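Long-range contacts in centrosomal protein 120 (Oreochromis niloticus, PDB 6EWH), which is probably needed at centrioles and basal bodies for the formation of cilia, represented here by its second C2 domain (C2B): residues K101-S105 / L128-G133; A40-E44 / F76-P82; S34-A38 / L172-V176; L138-A143 / T177-V183. The protein carries 1 engineered substitution. Where two conformers were deposited one is given. Numbering follows the deposited sequence.

Interaction 1: K101-S105 / L128-G133; sequences KAFLS and LSALAG
Two short helices can pack tightly when one offers small side chains, and 101-105 against 128-133 is a clear example. Both have right-handed alpha-helical backbones; their axes approach to 7.8 Å at a signed crossing angle of -148°, so they run roughly antiparallel. The register pairs Lys101 with Ala132 (CA to CA 5.2 Å) and Ser105 with Ser129 (3.9 Å), short distances consistent with the small side chains of Ala132 and Ser129. Lys101, extended through chi1 to chi3 (t, t, t) with chi4 in m, reaches across to the backbone at Ala132: its NZ makes a weak hydrogen bond to Ala132 O (3.2 Å) and donates to a water (2.8 Å) that in turn donates to Gly133 O (2.7 Å). Leu104, in the m,t rotamer, points at the partner, its CB 3.8 Å from Ala132 CB and its CD2 4.4 Å from CD1 of Leu128, also m,t. At Ser105 the backbone N lies 3.5 Å from Ala132 CB and the O 3.4 Å from Ser129 CB. Ser105 OG (chi1 p) turns back along its own helix to donate to Ala102 O at 2.7 Å. The pair covers one end of the beta-sandwich: Leu104 rests on Leu33 and Leu178, while Leu131 packs on strands 29-41, 171-180 and 143-150.

Interaction 2: A40-E44 / F76-P82; sequences ATKLE and FHNLLSP
At one end of the C2 sandwich, the loop between strands 69-72 and 87-95 meets the end of strand 29-41 through apolar side chains and shared waters. Strand residues Ala40 and Thr41 lead through Lys42, with positive phi (59/26), into the 3-10 turn at Leu43 and Glu44; segment 76-82 is irregular. CA atoms lie 6.4 Å apart for Ala40 and Pro82, 5.4 Å for Glu44 and Leu80. Phe76 (chi1 p) presents its ring edge to Leu43, CZ to CD1 4.2 Å. Asn78 OD1 accepts from Ser81 N (2.7 Å), an Asx motif that bends the loop. Leu79 (t,p) places CD1 3.7 Å from Leu43 CB, and its O accepts from a water (2.7 Å) bound by Leu43 N (2.9 Å). Leu80 (t,p) sets CD1 3.4 Å from Glu44 CD, while a second water donates to Leu80 O (2.9 Å) and Glu44 OE1 (2.8 Å) and accepts from Lys42 N (3.0 Å). Pro82 CG closes on Ala40 O (3.5 Å) and Leu43 CD1 (4.1 Å). Without direct hydrogen bonds, hydrophobic burial around Leu43 and two bridging waters join strand end to loop.

Interaction 3: S34-A38 / L172-V176; sequences SVTVA and LGVAV
Strands 34-38 and 172-176 run antiparallel, with axes 4.7 Å apart at closest approach and 157° between their N-to-C directions. Val35 faces Val176 (CA to CA 4.6 Å) and Val37 faces Val174 (4.8 Å) as non-hydrogen-bonded pairs; between them Thr36 and Ala175 (5.1 Å) form a hydrogen-bonded pair. Thr36 N donates to Ala175 O (2.8 Å), Ala175 N returns a bond to Thr36 O (2.9 Å), and Ala38 N donates to Gly173 O (2.8 Å, 174° at the hydrogen). CA-H...O contacts supplement this ladder, among them Val174 CA to Thr36 O at 3.2 Å and Val176 CA to Ser34 O at 3.3 Å. The valines project from one face. Val35 (t) brings CG1 to 4.0 Å from CG1 of Val174 (t) and CG2 to 4.1 Å from CG1 of Val176 (m), while Val37 CG1 (m) lies 4.3 Å from Leu172 CD2. Thr36 (m) and Ala175 occupy the other face, CB to CB 4.3 Å; there a water joins Ser34 OG and Thr36 OG1 (2.8 Å each) and donates to Ala175 O (3.0 Å). The valine face meets the second sheet, Val35 packing on Tyr64, Leu66 and Leu110, and Val174 on Ile112. Such a two-faced pair, apolar inward and more polar outward, is typical of the sheets of a beta-sandwich, the architecture of C2 domains.

Interaction 4: L138-A143 / T177-V183; sequences LDNKAA and TLRREEV
Asp139 and Arg180 form the salt bridge of this contact: Asp139 OD1 accepts from both Arg180 NH2 (2.8 Å) and NE (2.9 Å), at the edge of the guanidinium. Asp139 is m at chi1; Arg180 starts at m and extends through t,t before chi4 turns to -80°. Each charge has a second partner, Lys97 for Asp139 OD2 and Asp29 for Arg180 NH1. At the far end of 138-143, Ala143 pairs with Leu178 as an antiparallel hydrogen-bonded pair (CA to CA 5.3 Å): Ala143 N donates to Leu178 O and Leu178 N to Ala143 O, both 2.9 Å. Between these sites a water accepts from Arg180 N (2.8 Å) and donates to Leu138 O (2.7 Å) and, weakly, to Lys141 O (3.0 Å). The pairing shows how an irregular connection enters a sheet, since Ala143 begins edge strand 143-150 of the C2 sandwich alongside 171-180. From Arg180 to Val183 the chain folds into a type I turn, Val183 N donating to Arg180 O at 3.0 Å, and Arg179 NH1 reaches forward to Val183 O (3.0 Å). The turn brings Val183 (t) onto the loop, CG1 3.7 Å from Asn140 O and 3.8 Å from Lys141 CA. Ala142 CB touches Arg179 CB (3.7 Å) and Thr177 CG2 (3.9 Å), and Leu138 (m,t) sets CD1 4.0 Å from CD2 of Leu178 (t,p).

Overall arrangement
These four contacts are spaced along the C2 sandwich and trace the domain from end to end. Interaction 3 lies in the middle, its centre about 6 Å from that of the chain, joining strands 29-41 and 171-180. Interaction 2 continues from strand 29-41 to one end; interaction 4 continues from 171-180 to the other, their centres about 33 Å apart. Interaction 1 sits beside interaction 4 (about 14 Å between centres), with Leu104 CD1 3.7 Å from Leu178 CD2. Along the chain, the segments of interaction 3 bracket interactions 1 and 2 and alternate with those of interaction 4, so strand 171-180, late in the chain, pairs with the early strand 29-41.

Interaction 1: K101-S105 / L128-G133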
loop_
_atom_site.group_PDB
_atom_site.type_symbol
_atom_site.label_atom_id
_atom_site.label_comp_id
_atom_site.label_asym_id
_atom_site.label_seq_id
_atom_site.Cartn_x
_atom_site.Cartn_y
_atom_site.Cartn_z
ATOM N N LYS A 101 -0.770 15.562 -8.939
ATOM C CA LYS A 101 -2.113 15.340 -8.420
ATOM C C LYS A 101 -3.009 14.728 -9.490
ATOM O O LYS A 101 -3.738 13.764 -9.227
ATOM C CB LYS A 101 -2.673 16.661 -7.892
ATOM C CG LYS A 101 -3.972 16.578 -7.100
ATOM C CD LYS A 101 -4.426 17.979 -6.677
ATOM C CE LYS A 101 -5.625 17.954 -5.728
ATOM N NZ LYS A 101 -6.876 17.423 -6.349
ATOM N N ALA A 102 -2.936 15.252 -10.717
ATOM C CA ALA A 102 -3.699 14.672 -11.819
ATOM C C ALA A 102 -3.262 13.238 -12.096
ATOM O O ALA A 102 -4.099 12.341 -12.251
ATOM C CB ALA A 102 -3.539 15.540 -13.066
ATOM N N PHE A 103 -1.948 13.000 -12.132
ATOM C CA PHE A 103 -1.432 11.652 -12.348
ATOM C C PHE A 103 -1.992 10.679 -11.319
ATOM O O PHE A 103 -2.524 9.622 -11.674
ATOM C CB PHE A 103 0.097 11.671 -12.295
ATOM C CG PHE A 103 0.735 10.306 -12.263
ATOM C CD1 PHE A 103 0.892 9.568 -13.422
ATOM C CD2 PHE A 103 1.216 9.777 -11.068
ATOM C CE1 PHE A 103 1.505 8.317 -13.390
ATOM C CE2 PHE A 103 1.819 8.525 -11.035
ATOM C CZ PHE A 103 1.964 7.801 -12.198
ATOM N N LEU A 104 -1.889 11.021 -10.032
ATOM C CA LEU A 104 -2.370 10.105 -9.003
ATOM C C LEU A 104 -3.875 9.896 -9.093
ATOM O O LEU A 104 -4.367 8.782 -8.870
ATOM C CB LEU A 104 -1.974 10.606 -7.619
ATOM C CG LEU A 104 -0.476 10.511 -7.373
ATOM C CD1 LEU A 104 -0.129 11.201 -6.073
ATOM C CD2 LEU A 104 -0.034 9.056 -7.343
ATOM N N SER A 105 -4.626 10.959 -9.410
ATOM C CA SER A 105 -6.070 10.826 -9.567
ATOM C C SER A 105 -6.428 9.830 -10.658
ATOM O O SER A 105 -7.524 9.255 -10.622
ATOM C CB SER A 105 -6.713 12.194 -9.845
ATOM O OG SER A 105 -6.560 12.587 -11.203
ATOM N N LEU A 128 -5.313 5.386 -4.725
ATOM C CA LEU A 128 -4.443 6.545 -4.854
ATOM C C LEU A 128 -5.224 7.780 -5.272
ATOM O O LEU A 128 -4.835 8.897 -4.914
ATOM C CB LEU A 128 -3.315 6.277 -5.850
ATOM C CG LEU A 128 -2.337 5.172 -5.453
ATOM C CD1 LEU A 128 -1.342 4.943 -6.562
ATOM C CD2 LEU A 128 -1.627 5.521 -4.156
ATOM N N SER A 129 -6.308 7.607 -6.033
ATOM C CA SER A 129 -7.121 8.760 -6.404
ATOM C C SER A 129 -7.748 9.413 -5.181
ATOM O O SER A 129 -7.921 10.638 -5.150
ATOM C CB SER A 129 -8.192 8.364 -7.424
ATOM O OG SER A 129 -9.108 7.435 -6.876
ATOM N N ALA A 130 -8.094 8.620 -4.161
ATOM C CA ALA A 130 -8.599 9.196 -2.919
ATOM C C ALA A 130 -7.564 10.119 -2.298
ATOM O O ALA A 130 -7.900 11.200 -1.799
ATOM C CB ALA A 130 -8.959 8.084 -1.929
ATOM N N LEU A 131 -6.296 9.707 -2.339
ATOM C CA LEU A 131 -5.217 10.522 -1.798
ATOM C C LEU A 131 -5.047 11.797 -2.612
ATOM O O LEU A 131 -4.901 12.890 -2.051
ATOM C CB LEU A 131 -3.927 9.707 -1.798
ATOM C CG LEU A 131 -2.660 10.494 -1.473
ATOM C CD1 LEU A 131 -2.738 11.131 -0.077
ATOM C CD2 LEU A 131 -1.444 9.585 -1.583
ATOM N N ALA A 132 -5.055 11.670 -3.941
ATOM C CA ALA A 132 -4.969 12.850 -4.794
ATOM C C ALA A 132 -6.090 13.830 -4.483
ATOM O O ALA A 132 -5.876 15.048 -4.473
ATOM C CB ALA A 132 -5.033 12.426 -6.262
ATOM N N GLY A 133 -7.293 13.314 -4.206
ATOM C CA GLY A 133 -8.432 14.184 -3.955
ATOM C C GLY A 133 -8.276 15.073 -2.735
ATOM O O GLY A 133 -8.860 16.160 -2.677
HETATM O O HOH W 1 -9.222 17.653 -4.844
#

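Interaction 2: A40-E44 / F76-P82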
loop_
_atom_site.group_PDB
_atom_site.type_symbol
_atom_site.label_atom_id
_atom_site.label_comp_id
_atom_site.label_asym_id
_atom_site.label_seq_id
_atom_site.Cartn_x
_atom_site.Cartn_y
_atom_site.Cartn_z
ATOM N N ALA A 40 -2.373 -5.376 11.628
ATOM C CA ALA A 40 -3.353 -6.252 11.000
ATOM C C ALA A 40 -4.074 -7.039 12.082
ATOM O O ALA A 40 -3.558 -7.226 13.186
ATOM C CB ALA A 40 -2.694 -7.229 10.025
ATOM N N THR A 41 -5.277 -7.508 11.743
ATOM C CA THR A 41 -5.963 -8.430 12.631
ATOM C C THR A 41 -6.847 -9.366 11.820
ATOM O O THR A 41 -7.131 -9.148 10.641
ATOM C CB THR A 41 -6.719 -7.737 13.779
ATOM O OG1 THR A 41 -7.141 -8.723 14.732
ATOM C CG2 THR A 41 -7.935 -7.007 13.264
ATOM N N LYS A 42 -7.202 -10.475 12.470
ATOM C CA LYS A 42 -8.055 -11.530 11.895
ATOM C C LYS A 42 -7.473 -12.157 10.627
ATOM O O LYS A 42 -8.216 -12.695 9.797
ATOM C CB LYS A 42 -9.497 -11.062 11.666
ATOM C CG LYS A 42 -10.183 -10.536 12.913
ATOM C CD LYS A 42 -10.310 -11.626 13.977
ATOM C CE LYS A 42 -10.978 -11.090 15.234
ATOM N NZ LYS A 42 -11.041 -12.108 16.311
ATOM N N LEU A 43 -6.144 -12.121 10.471
ATOM C CA LEU A 43 -5.543 -12.689 9.265
ATOM C C LEU A 43 -5.725 -14.197 9.167
ATOM O O LEU A 43 -5.667 -14.745 8.057
ATOM C CB LEU A 43 -4.054 -12.338 9.194
ATOM C CG LEU A 43 -3.710 -10.853 9.170
ATOM C CD1 LEU A 43 -2.201 -10.715 8.969
ATOM C CD2 LEU A 43 -4.482 -10.096 8.074
ATOM N N GLU A 44 -5.946 -14.876 10.296
ATOM C CA GLU A 44 -6.046 -16.331 10.271
ATOM C C GLU A 44 -7.221 -16.812 9.436
ATOM O O GLU A 44 -7.208 -17.957 8.967
ATOM C CB GLU A 44 -6.128 -16.894 11.694
ATOM C CG GLU A 44 -7.457 -16.636 12.389
ATOM C CD GLU A 44 -7.531 -15.276 13.067
ATOM O OE1 GLU A 44 -6.591 -14.472 12.917
ATOM O OE2 GLU A 44 -8.534 -15.016 13.766
ATOM N N PHE A 76 7.022 -12.110 8.767
ATOM C CA PHE A 76 6.581 -12.400 10.129
ATOM C C PHE A 76 5.926 -13.774 10.189
ATOM O O PHE A 76 5.419 -14.293 9.192
ATOM C CB PHE A 76 5.662 -11.295 10.692
ATOM C CG PHE A 76 4.361 -11.124 9.941
ATOM C CD1 PHE A 76 4.318 -10.418 8.753
ATOM C CD2 PHE A 76 3.184 -11.644 10.449
ATOM C CE1 PHE A 76 3.120 -10.256 8.072
ATOM C CE2 PHE A 76 1.981 -11.481 9.773
ATOM C CZ PHE A 76 1.953 -10.785 8.591
ATOM N N HIS A 77 5.929 -14.366 11.388
ATOM C CA HIS A 77 5.426 -15.720 11.567
ATOM C C HIS A 77 4.069 -15.777 12.249
ATOM O O HIS A 77 3.274 -16.671 11.951
ATOM C CB HIS A 77 6.435 -16.551 12.373
ATOM C CG HIS A 77 5.921 -17.893 12.800
ATOM N ND1 HIS A 77 5.491 -18.849 11.905
ATOM C CD2 HIS A 77 5.785 -18.443 14.031
ATOM C CE1 HIS A 77 5.105 -19.926 12.566
ATOM N NE2 HIS A 77 5.272 -19.706 13.858
ATOM N N ASN A 78 3.777 -14.834 13.140
ATOM C CA ASN A 78 2.595 -14.906 14.000
ATOM C C ASN A 78 1.392 -14.336 13.254
ATOM O O ASN A 78 1.040 -13.165 13.374
ATOM C CB ASN A 78 2.851 -14.151 15.297
ATOM C CG ASN A 78 1.871 -14.525 16.388
ATOM O OD1 ASN A 78 0.750 -14.945 16.108
ATOM N ND2 ASN A 78 2.291 -14.372 17.644
ATOM N N LEU A 79 0.746 -15.196 12.472
ATOM C CA LEU A 79 -0.417 -14.752 11.706
ATOM C C LEU A 79 -1.627 -14.509 12.602
ATOM O O LEU A 79 -2.396 -13.562 12.381
ATOM C CB LEU A 79 -0.744 -15.771 10.622
ATOM C CG LEU A 79 -1.661 -15.227 9.529
ATOM C CD1 LEU A 79 -0.896 -14.219 8.677
ATOM C CD2 LEU A 79 -2.180 -16.354 8.684
ATOM N N LEU A 80 -1.825 -15.364 13.609
ATOM C CA LEU A 80 -2.958 -15.210 14.511
ATOM C C LEU A 80 -2.824 -13.977 15.399
ATOM O O LEU A 80 -3.832 -13.357 15.753
ATOM C CB LEU A 80 -3.115 -16.478 15.359
ATOM C CG LEU A 80 -4.255 -16.536 16.378
ATOM C CD1 LEU A 80 -5.587 -16.296 15.690
ATOM C CD2 LEU A 80 -4.265 -17.877 17.109
ATOM N N SER A 81 -1.602 -13.596 15.761
ATOM C CA SER A 81 -1.367 -12.422 16.598
ATOM C C SER A 81 -0.221 -11.633 15.980
ATOM O O SER A 81 0.929 -11.722 16.433
ATOM C CB SER A 81 -1.086 -12.814 18.053
ATOM O OG SER A 81 -1.214 -11.676 18.884
ATOM N N PRO A 82 -0.508 -10.842 14.940
ATOM C CA PRO A 82 0.565 -10.254 14.125
ATOM C C PRO A 82 1.546 -9.450 14.949
ATOM O O PRO A 82 1.168 -8.663 15.816
ATOM C CB PRO A 82 -0.197 -9.363 13.139
ATOM C CG PRO A 82 -1.501 -10.064 12.978
ATOM C CD PRO A 82 -1.838 -10.568 14.370
HETATM O O HOH W 2 -6.291 -12.296 14.662
HETATM O O HOH W 3 -4.264 -11.644 12.577
#

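Interaction 3: S34-A38 / L172-V176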
loop_
_atom_site.group_PDB
_atom_site.type_symbol
_atom_site.label_atom_id
_atom_site.label_comp_id
_atom_site.label_asym_id
_atom_site.label_seq_id
_atom_site.Cartn_x
_atom_site.Cartn_y
_atom_site.Cartn_z
ATOM N N SER A 34 4.434 7.711 -0.176
ATOM C CA SER A 34 4.790 6.648 0.750
ATOM C C SER A 34 3.582 5.801 1.110
ATOM O O SER A 34 2.434 6.266 1.118
ATOM C CB SER A 34 5.414 7.180 2.047
ATOM O OG SER A 34 4.496 7.978 2.757
ATOM N N VAL A 35 3.866 4.535 1.401
ATOM C CA VAL A 35 2.870 3.561 1.841
ATOM C C VAL A 35 3.380 2.956 3.140
ATOM O O VAL A 35 4.525 2.489 3.202
ATOM C CB VAL A 35 2.686 2.449 0.800
ATOM C CG1 VAL A 35 1.661 1.413 1.303
ATOM C CG2 VAL A 35 2.244 3.030 -0.528
ATOM N N THR A 36 2.543 2.958 4.173
ATOM C CA THR A 36 2.906 2.377 5.463
ATOM C C THR A 36 1.896 1.294 5.805
ATOM O O THR A 36 0.682 1.547 5.816
ATOM C CB THR A 36 2.920 3.429 6.573
ATOM O OG1 THR A 36 3.821 4.476 6.236
ATOM C CG2 THR A 36 3.341 2.779 7.905
ATOM N N VAL A 37 2.395 0.095 6.065
ATOM C CA VAL A 37 1.580 -0.983 6.616
ATOM C C VAL A 37 1.786 -0.985 8.125
ATOM O O VAL A 37 2.904 -1.183 8.618
ATOM C CB VAL A 37 1.884 -2.342 5.962
ATOM C CG1 VAL A 37 1.545 -2.290 4.471
ATOM C CG2 VAL A 37 3.343 -2.787 6.174
ATOM N N ALA A 38 0.713 -0.710 8.861
ATOM C CA ALA A 38 0.806 -0.372 10.280
ATOM C C ALA A 38 0.451 -1.503 11.241
ATOM O O ALA A 38 1.087 -1.624 12.298
ATOM C CB ALA A 38 -0.059 0.858 10.580
ATOM N N LEU A 172 -6.156 -4.739 7.427
ATOM C CA LEU A 172 -4.785 -4.225 7.365
ATOM C C LEU A 172 -4.837 -2.712 7.501
ATOM O O LEU A 172 -5.480 -2.038 6.691
ATOM C CB LEU A 172 -4.148 -4.590 6.022
ATOM C CG LEU A 172 -2.687 -4.166 5.845
ATOM C CD1 LEU A 172 -1.827 -4.897 6.857
ATOM C CD2 LEU A 172 -2.214 -4.457 4.442
ATOM N N GLY A 173 -4.165 -2.176 8.515
ATOM C CA GLY A 173 -4.057 -0.735 8.638
ATOM C C GLY A 173 -3.011 -0.183 7.684
ATOM O O GLY A 173 -1.856 -0.613 7.726
ATOM N N VAL A 174 -3.413 0.716 6.785
ATOM C CA VAL A 174 -2.506 1.297 5.793
ATOM C C VAL A 174 -2.633 2.812 5.818
ATOM O O VAL A 174 -3.739 3.352 5.906
ATOM C CB VAL A 174 -2.821 0.779 4.379
ATOM C CG1 VAL A 174 -1.822 1.324 3.359
ATOM C CG2 VAL A 174 -2.841 -0.740 4.342
ATOM N N ALA A 175 -1.501 3.499 5.685
ATOM C CA ALA A 175 -1.494 4.934 5.459
ATOM C C ALA A 175 -0.734 5.209 4.174
ATOM O O ALA A 175 0.394 4.735 4.005
ATOM C CB ALA A 175 -0.808 5.665 6.616
ATOM N N VAL A 176 -1.346 5.959 3.268
ATOM C CA VAL A 176 -0.678 6.435 2.061
ATOM C C VAL A 176 -0.558 7.946 2.165
ATOM O O VAL A 176 -1.527 8.628 2.510
ATOM C CB VAL A 176 -1.420 6.016 0.777
ATOM C CG1 VAL A 176 -1.407 4.499 0.632
ATOM C CG2 VAL A 176 -2.850 6.556 0.765
HETATM O O HOH W 4 2.917 6.278 4.334
#

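Interaction 4: L138-A143 / T177-V183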
loop_
_atom_site.group_PDB
_atom_site.type_symbol
_atom_site.label_atom_id
_atom_site.label_comp_id
_atom_site.label_asym_id
_atom_site.label_seq_id
_atom_site.Cartn_x
_atom_site.Cartn_y
_atom_site.Cartn_z
ATOM N N LEU A 138 -0.449 21.111 -0.580
ATOM C CA LEU A 138 0.870 20.482 -0.610
ATOM C C LEU A 138 2.012 21.460 -0.380
ATOM O O LEU A 138 3.121 21.023 -0.055
ATOM C CB LEU A 138 1.076 19.764 -1.945
ATOM C CG LEU A 138 0.260 18.479 -2.087
ATOM C CD1 LEU A 138 0.304 18.026 -3.537
ATOM C CD2 LEU A 138 0.754 17.381 -1.145
ATOM N N ASP A 139 1.793 22.757 -0.566
ATOM C CA ASP A 139 2.870 23.686 -0.245
ATOM C C ASP A 139 3.128 23.747 1.251
ATOM O O ASP A 139 4.228 24.133 1.666
ATOM C CB ASP A 139 2.544 25.090 -0.745
ATOM C CG ASP A 139 2.490 25.185 -2.256
ATOM O OD1 ASP A 139 2.907 24.232 -2.945
ATOM O OD2 ASP A 139 2.035 26.236 -2.747
ATOM N N ASN A 140 2.141 23.380 2.061
ATOM C CA ASN A 140 2.219 23.550 3.503
ATOM C C ASN A 140 2.143 22.261 4.298
ATOM O O ASN A 140 2.729 22.197 5.380
ATOM C CB ASN A 140 1.120 24.506 3.994
ATOM C CG ASN A 140 1.245 25.887 3.378
ATOM O OD1 ASN A 140 2.206 26.610 3.646
ATOM N ND2 ASN A 140 0.281 26.255 2.537
ATOM N N LYS A 141 1.440 21.239 3.816
ATOM C CA LYS A 141 1.306 20.045 4.636
ATOM C C LYS A 141 1.244 18.794 3.780
ATOM O O LYS A 141 0.831 18.828 2.615
ATOM C CB LYS A 141 0.111 20.120 5.596
ATOM C CG LYS A 141 -1.223 20.422 4.957
ATOM C CD LYS A 141 -2.310 20.424 6.021
ATOM C CE LYS A 141 -3.670 20.755 5.439
ATOM N NZ LYS A 141 -4.738 20.665 6.473
ATOM N N ALA A 142 1.669 17.687 4.382
ATOM C CA ALA A 142 1.484 16.381 3.772
ATOM C C ALA A 142 -0.000 16.045 3.723
ATOM O O ALA A 142 -0.797 16.530 4.530
ATOM C CB ALA A 142 2.220 15.316 4.587
ATOM N N ALA A 143 -0.374 15.223 2.746
ATOM C CA ALA A 143 -1.728 14.690 2.636
ATOM C C ALA A 143 -1.677 13.188 2.879
ATOM O O ALA A 143 -0.822 12.501 2.315
ATOM C CB ALA A 143 -2.294 14.953 1.239
ATOM N N THR A 177 0.638 8.470 1.881
ATOM C CA THR A 177 0.911 9.890 2.083
ATOM C C THR A 177 1.619 10.477 0.869
ATOM O O THR A 177 2.468 9.828 0.256
ATOM C CB THR A 177 1.792 10.073 3.340
ATOM O OG1 THR A 177 1.036 9.724 4.504
ATOM C CG2 THR A 177 2.280 11.521 3.495
ATOM N N LEU A 178 1.245 11.701 0.512
ATOM C CA LEU A 178 1.958 12.477 -0.495
ATOM C C LEU A 178 2.404 13.785 0.140
ATOM O O LEU A 178 1.619 14.437 0.831
ATOM C CB LEU A 178 1.041 12.758 -1.685
ATOM C CG LEU A 178 1.647 13.611 -2.802
ATOM C CD1 LEU A 178 2.784 12.873 -3.511
ATOM C CD2 LEU A 178 0.593 14.050 -3.793
ATOM N N ARG A 179 3.664 14.166 -0.080
ATOM C CA ARG A 179 4.129 15.445 0.440
ATOM C C ARG A 179 5.221 15.992 -0.463
ATOM O O ARG A 179 5.915 15.236 -1.147
ATOM C CB ARG A 179 4.661 15.303 1.873
ATOM C CG ARG A 179 5.854 14.376 1.993
ATOM C CD ARG A 179 6.240 14.155 3.444
ATOM N NE ARG A 179 7.385 13.254 3.549
ATOM C CZ ARG A 179 8.647 13.618 3.356
ATOM N NH1 ARG A 179 8.949 14.871 3.046
ATOM N NH2 ARG A 179 9.617 12.718 3.469
ATOM N N ARG A 180 5.378 17.310 -0.446
ATOM C CA ARG A 180 6.594 17.895 -0.986
ATOM C C ARG A 180 7.771 17.400 -0.166
ATOM O O ARG A 180 7.666 17.202 1.047
ATOM C CB ARG A 180 6.534 19.421 -0.917
ATOM C CG ARG A 180 5.637 20.050 -1.963
ATOM C CD ARG A 180 5.811 21.568 -1.938
ATOM N NE ARG A 180 5.006 22.300 -2.916
ATOM C CZ ARG A 180 5.321 22.434 -4.203
ATOM N NH1 ARG A 180 6.418 21.871 -4.687
ATOM N NH2 ARG A 180 4.534 23.140 -5.011
ATOM N N GLU A 181 8.891 17.169 -0.841
ATOM C CA GLU A 181 10.029 16.578 -0.157
ATOM C C GLU A 181 10.515 17.460 0.984
ATOM O O GLU A 181 10.956 16.946 2.022
ATOM C CB GLU A 181 11.148 16.316 -1.158
ATOM C CG GLU A 181 12.324 15.581 -0.549
ATOM C CD GLU A 181 13.170 14.933 -1.605
ATOM O OE1 GLU A 181 13.856 15.669 -2.346
ATOM O OE2 GLU A 181 13.134 13.689 -1.697
ATOM N N GLU A 182 10.413 18.779 0.825
ATOM C CA GLU A 182 10.843 19.713 1.856
ATOM C C GLU A 182 9.797 19.948 2.946
ATOM O O GLU A 182 10.078 20.684 3.898
ATOM C CB GLU A 182 11.277 21.038 1.222
ATOM C CG GLU A 182 10.138 21.902 0.698
ATOM C CD GLU A 182 9.729 21.566 -0.725
ATOM O OE1 GLU A 182 10.078 20.470 -1.215
ATOM O OE2 GLU A 182 9.062 22.413 -1.360
ATOM N N VAL A 183 8.615 19.345 2.844
ATOM C CA VAL A 183 7.572 19.473 3.854
ATOM C C VAL A 183 7.616 18.220 4.713
ATOM O O VAL A 183 7.321 17.120 4.237
ATOM C CB VAL A 183 6.190 19.682 3.222
ATOM C CG1 VAL A 183 5.099 19.624 4.284
ATOM C CG2 VAL A 183 6.151 21.011 2.496
HETATM O O HOH W 5 3.406 18.615 1.126
#